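Putative HAD family hydrolase (Streptomyces avermitilis, PDB 3MMZ) probably acts as the KdsC-like HAD phosphatase domain of a longer protein thought to make CMP-N-acylneuraminate from an N-acylneuraminate and CTP. Local coordinates at residues G149-R152 against E153-S156. Residues are numbered along the deposited sequence; the frame is centred on the assembly and turned at random.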
ATOM      1  N   GLY D 149       9.838  -5.381  12.757  1.00 14.30           N
ATOM      2  CA  GLY D 149      10.414  -6.732  12.886  1.00 13.52           C
ATOM      3  C   GLY D 149      11.664  -6.993  12.061  1.00 12.81           C
ATOM      4  O   GLY D 149      11.913  -8.120  11.633  1.00 12.82           O
ATOM      5  N   ALA D 150      12.462  -5.950  11.857  1.00 12.72           N
ATOM      6  CA  ALA D 150      13.713  -6.065  11.098  1.00 12.62           C
ATOM      7  C   ALA D 150      14.714  -6.988  11.802  1.00 11.98           C
ATOM      8  O   ALA D 150      15.439  -7.724  11.143  1.00 12.09           O
ATOM      9  CB  ALA D 150      14.329  -4.685  10.876  1.00 13.29           C
ATOM     10  N   ILE D 151      14.761  -6.950  13.133  1.00 11.30           N
ATOM     11  CA  ILE D 151      15.688  -7.817  13.863  1.00 11.29           C
ATOM     12  C   ILE D 151      15.218  -9.274  13.824  1.00 11.83           C
ATOM     13  O   ILE D 151      16.037 -10.201  13.722  1.00 11.92           O
ATOM     14  CB  ILE D 151      15.926  -7.353  15.331  1.00 11.54           C
ATOM     15  CG1 ILE D 151      16.134  -5.817  15.410  1.00 10.76           C
ATOM     16  CG2 ILE D 151      17.134  -8.088  15.942  1.00 10.97           C
ATOM     17  CD1 ILE D 151      17.213  -5.276  14.469  1.00 12.02           C
ATOM     18  N   ARG D 152      13.903  -9.477  13.865  1.00 12.54           N
ATOM     19  CA  ARG D 152      13.363 -10.816  13.682  1.00 13.48           C
ATOM     20  C   ARG D 152      13.758 -11.401  12.325  1.00 13.50           C
ATOM     21  O   ARG D 152      14.112 -12.571  12.240  1.00 13.45           O
ATOM     22  CB  ARG D 152      11.847 -10.867  13.859  1.00 14.54           C
ATOM     23  CG  ARG D 152      11.379 -12.304  14.137  1.00 19.27           C
ATOM     24  CD  ARG D 152      10.054 -12.570  13.541  1.00 17.11           C
ATOM     25  NE  ARG D 152       9.682 -13.999  13.555  1.00 19.99           N
ATOM     26  CZ  ARG D 152      10.097 -14.899  12.663  1.00 17.93           C
ATOM     27  NH1 ARG D 152       9.682 -16.156  12.735  1.00 20.12           N
ATOM     28  NH2 ARG D 152      10.944 -14.548  11.694  1.00 21.23           N
ATOM     29  N   GLU D 153      13.715 -10.583  11.275  1.00 13.51           N
ATOM     30  CA  GLU D 153      14.171 -11.014   9.947  1.00 12.86           C
ATOM     31  C   GLU D 153      15.645 -11.437   9.952  1.00 12.45           C
ATOM     32  O   GLU D 153      15.995 -12.490   9.419  1.00 12.62           O
ATOM     33  CB  GLU D 153      13.931  -9.909   8.915  1.00 13.15           C
ATOM     34  CG  GLU D 153      14.260 -10.317   7.486  1.00 25.77           C
ATOM     35  CD  GLU D 153      13.997  -9.211   6.472  1.00 15.19           C
ATOM     36  OE1 GLU D 153      13.578  -8.108   6.865  1.00 26.14           O
ATOM     37  OE2 GLU D 153      14.203  -9.461   5.265  1.00 26.85           O
ATOM     38  N   ILE D 154      16.510 -10.601  10.532  1.00 12.09           N
ATOM     39  CA  ILE D 154      17.932 -10.930  10.670  1.00 12.32           C
ATOM     40  C   ILE D 154      18.119 -12.230  11.460  1.00 12.19           C
ATOM     41  O   ILE D 154      18.946 -13.076  11.110  1.00 12.11           O
ATOM     42  CB  ILE D 154      18.710  -9.761  11.323  1.00 12.73           C
ATOM     43  CG1 ILE D 154      18.588  -8.511  10.432  1.00 14.23           C
ATOM     44  CG2 ILE D 154      20.186 -10.123  11.565  1.00 14.18           C
ATOM     45  CD1 ILE D 154      19.062  -7.212  11.088  1.00 13.32           C
ATOM     46  N   ALA D 155      17.347 -12.400  12.524  1.00 12.21           N
ATOM     47  CA  ALA D 155      17.434 -13.623  13.313  1.00 12.63           C
ATOM     48  C   ALA D 155      17.165 -14.850  12.436  1.00 12.56           C
ATOM     49  O   ALA D 155      17.798 -15.890  12.620  1.00 12.37           O
ATOM     50  CB  ALA D 155      16.471 -13.571  14.516  1.00 12.17           C
ATOM     51  N   SER D 156      16.252 -14.717  11.469  1.00 12.55           N
ATOM     52  CA  SER D 156      15.908 -15.838  10.576  1.00 12.56           C
ATOM     53  C   SER D 156      17.000 -16.122   9.554  1.00 12.89           C
ATOM     54  O   SER D 156      17.162 -17.269   9.139  1.00 12.42           O
ATOM     55  CB  SER D 156      14.543 -15.655   9.884  1.00 13.33           C
ATOM     56  OG  SER D 156      14.611 -14.725   8.812  1.00 23.70           O
TER
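Arg-152 and Ser-156 meet one turn apart in helix 150-159. The Arg-152 carbonyl O accepts the Ser-156 N-H at 3.1 Å, a somewhat bent bond of 141°. NH2 of the Arg-152 guanidinium comes within 4.2 Å of Ser-156 CB, obliquely and without a polar bond. CG anti to the backbone N (chi1 -161°) and a bend at chi2 carry the guanidinium past Ser-156 CB to a salt bridge between NH1 and Asp-111 of the second subunit. The Arg-152 side chain also packs on His-131 of that second subunit.

The Glu-153 N-H bonds to the O of Gly-149, the N-cap residue, at 3.1 Å. The side chain is fully extended, and each carboxylate oxygen has a partner: OE2 bonds to Thr-143 OG1 and OE1 to Val-144 N. The Glu-153 carbonyl O takes a hydrogen bond from Ser-156 OG at 2.7 Å. A chi1 of 77° turns that hydroxyl back along the helix.

On the buried side, Ile-151 and Ile-154 touch through their CD1 methyls at 4.3 Å. The Ile-154 N-H bonds to Ala-150 O, and the Ala-155 N-H to Ile-151 O at 2.8 Å. Ile-151 also touches the probable HAD-type DxDx(T/V) motif, its side chain about 8 Å from that of Asp-18, a calcium ligand. The helix thus packs near the metal site without binding metal.

The helix packs against the central parallel sheet of the HAD Rossmann-like fold. Ile-151 and Ile-154 rest on Val-108 of strand 105-109, and Ile-154 also reaches Leu-106. Helix 42-53 flanks it, with Ile-48 against Ile-151 and Leu-51 against Ala-155.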